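Local structure of carbohydrate-binding protein (Flavonifractor plautii, 6N1B) at residues 276-279 against 284-287. The protein probably removes the acetyl group from N-acetylgalactosamine of the blood group A antigen, a first step in converting A to O type blood. Numbering follows the deposited sequence.
Sequences QYVP and FVCI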
loop_
_atom_site.group_PDB
_atom_site.type_symbol
_atom_site.label_atom_id
_atom_site.label_comp_id
_atom_site.label_asym_id
_atom_site.label_seq_id
_atom_site.Cartn_x
_atom_site.Cartn_y
_atom_site.Cartn_z
ATOM N N GLN A 276 10.636 -0.178 -0.553
ATOM C CA GLN A 276 11.409 0.919 0.034
ATOM C C GLN A 276 12.859 0.810 -0.431
ATOM O O GLN A 276 13.390 -0.288 -0.486
ATOM C CB GLN A 276 11.390 0.853 1.556
ATOM C CG GLN A 276 10.054 1.142 2.206
ATOM C CD GLN A 276 9.819 2.596 2.321
ATOM O OE1 GLN A 276 10.362 3.275 3.218
ATOM N NE2 GLN A 276 9.058 3.184 1.348
ATOM N N TYR A 277 13.485 1.974 -0.683
ATOM C CA TYR A 277 14.953 1.989 -0.679
ATOM C C TYR A 277 15.383 2.165 0.832
ATOM O O TYR A 277 14.863 3.123 1.458
ATOM C CB TYR A 277 15.581 3.040 -1.585
ATOM C CG TYR A 277 17.076 2.894 -1.556
ATOM C CD1 TYR A 277 17.760 1.861 -2.277
ATOM C CD2 TYR A 277 17.848 3.757 -0.765
ATOM C CE1 TYR A 277 19.152 1.677 -2.152
ATOM C CE2 TYR A 277 19.223 3.616 -0.690
ATOM C CZ TYR A 277 19.863 2.597 -1.321
ATOM O OH TYR A 277 21.210 2.404 -1.229
ATOM N N VAL A 278 16.301 1.333 1.278
ATOM C CA VAL A 278 16.741 1.356 2.679
ATOM C C VAL A 278 18.214 1.737 2.685
ATOM O O VAL A 278 19.095 0.903 2.478
ATOM C CB VAL A 278 16.475 0.031 3.358
ATOM C CG1 VAL A 278 16.927 0.132 4.823
ATOM C CG2 VAL A 278 15.016 -0.389 3.295
ATOM N N PRO A 279 18.535 3.012 2.952
ATOM C CA PRO A 279 19.918 3.454 2.935
ATOM C C PRO A 279 20.881 2.605 3.818
ATOM O O PRO A 279 21.996 2.284 3.433
ATOM C CB PRO A 279 19.860 4.891 3.431
ATOM C CG PRO A 279 18.529 5.372 2.886
ATOM C CD PRO A 279 17.647 4.142 3.139
ATOM N N PHE A 284 17.176 -1.968 -2.167
ATOM C CA PHE A 284 15.724 -1.940 -2.178
ATOM C C PHE A 284 15.206 -3.197 -1.455
ATOM O O PHE A 284 15.764 -4.289 -1.592
ATOM C CB PHE A 284 15.147 -1.869 -3.607
ATOM C CG PHE A 284 15.582 -0.699 -4.398
ATOM C CD1 PHE A 284 16.780 -0.668 -5.092
ATOM C CD2 PHE A 284 14.767 0.406 -4.503
ATOM C CE1 PHE A 284 17.187 0.478 -5.822
ATOM C CE2 PHE A 284 15.108 1.541 -5.208
ATOM C CZ PHE A 284 16.326 1.581 -5.860
ATOM N N VAL A 285 14.124 -2.964 -0.689
ATOM C CA VAL A 285 13.446 -4.006 0.063
ATOM C C VAL A 285 11.997 -3.957 -0.267
ATOM O O VAL A 285 11.403 -2.916 -0.338
ATOM C CB VAL A 285 13.733 -3.851 1.579
ATOM C CG1 VAL A 285 13.027 -4.965 2.353
ATOM C CG2 VAL A 285 15.234 -3.842 1.873
ATOM N N CYS A 286 11.400 -5.166 -0.480
ATOM C CA CYS A 286 9.970 -5.237 -0.834
ATOM C C CYS A 286 9.280 -6.310 0.034
ATOM O O CYS A 286 9.789 -7.395 0.249
ATOM C CB CYS A 286 9.874 -5.621 -2.334
ATOM S SG CYS A 286 8.150 -5.950 -2.858
ATOM N N ILE A 287 8.101 -5.872 0.511
ATOM C CA ILE A 287 7.176 -6.822 1.119
ATOM C C ILE A 287 6.109 -7.097 0.087
ATOM O O ILE A 287 5.356 -6.214 -0.325
ATOM C CB ILE A 287 6.577 -6.214 2.454
ATOM C CG1 ILE A 287 7.635 -6.131 3.482
ATOM C CG2 ILE A 287 5.456 -7.097 2.904
ATOM C CD1 ILE A 287 7.158 -5.635 4.840
#
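Over one face of the Phe284 ring sits the edge of Tyr277, with Tyr277 CD1 above the ring centre and 3.8 Å from Phe284 CE1. Seen from the tyrosine, Phe284 CG lies at the ring edge and in its plane. The planes meet at 69° and the centroids are 5.0 Å apart, a T-shaped (edge-to-face) pair that directs the slightly positive C-H rim of one ring at the pi cloud of the other. Tyr277 reaches this position with CG anti to its backbone N (chi1 -177°). The two form an antiparallel non-hydrogen-bonded pair, their CA atoms 4.3 Å apart and both side chains on the same face. Wholly apolar Phe284 suits its burial against Val210 and Trp312; Tyr277, also touching Val210, is partly exposed, where a hydroxyl is tolerated.

Next to it, Gln276 N donates to Val285 O at 2.9 Å, and Val285 N to Gln276 O at 2.8 Å, both nearly straight at 171°. Gln276 O also receives a CA-H...O contact from Phe284 CA, 3.3 Å away. On the face opposite the rings, Val278 CG2 meets Val285 CG2 at 3.7 Å; compact branched residues suit this buried surface, which Phe339 and Tyr341 help cover. Partly exposed Gln276 can turn its polar amide from the partner strand, about 4 Å from a calcium ion, too far for direct coordination.

The contact lies in the beta hairpin of strands 269-278 and 283-291, consistent with a beta-propeller blade. Two crossing bonds pair the amides and carbonyls of Gln276 and Val285, while side chains meet through dispersion and the edge-to-face aromatic contact.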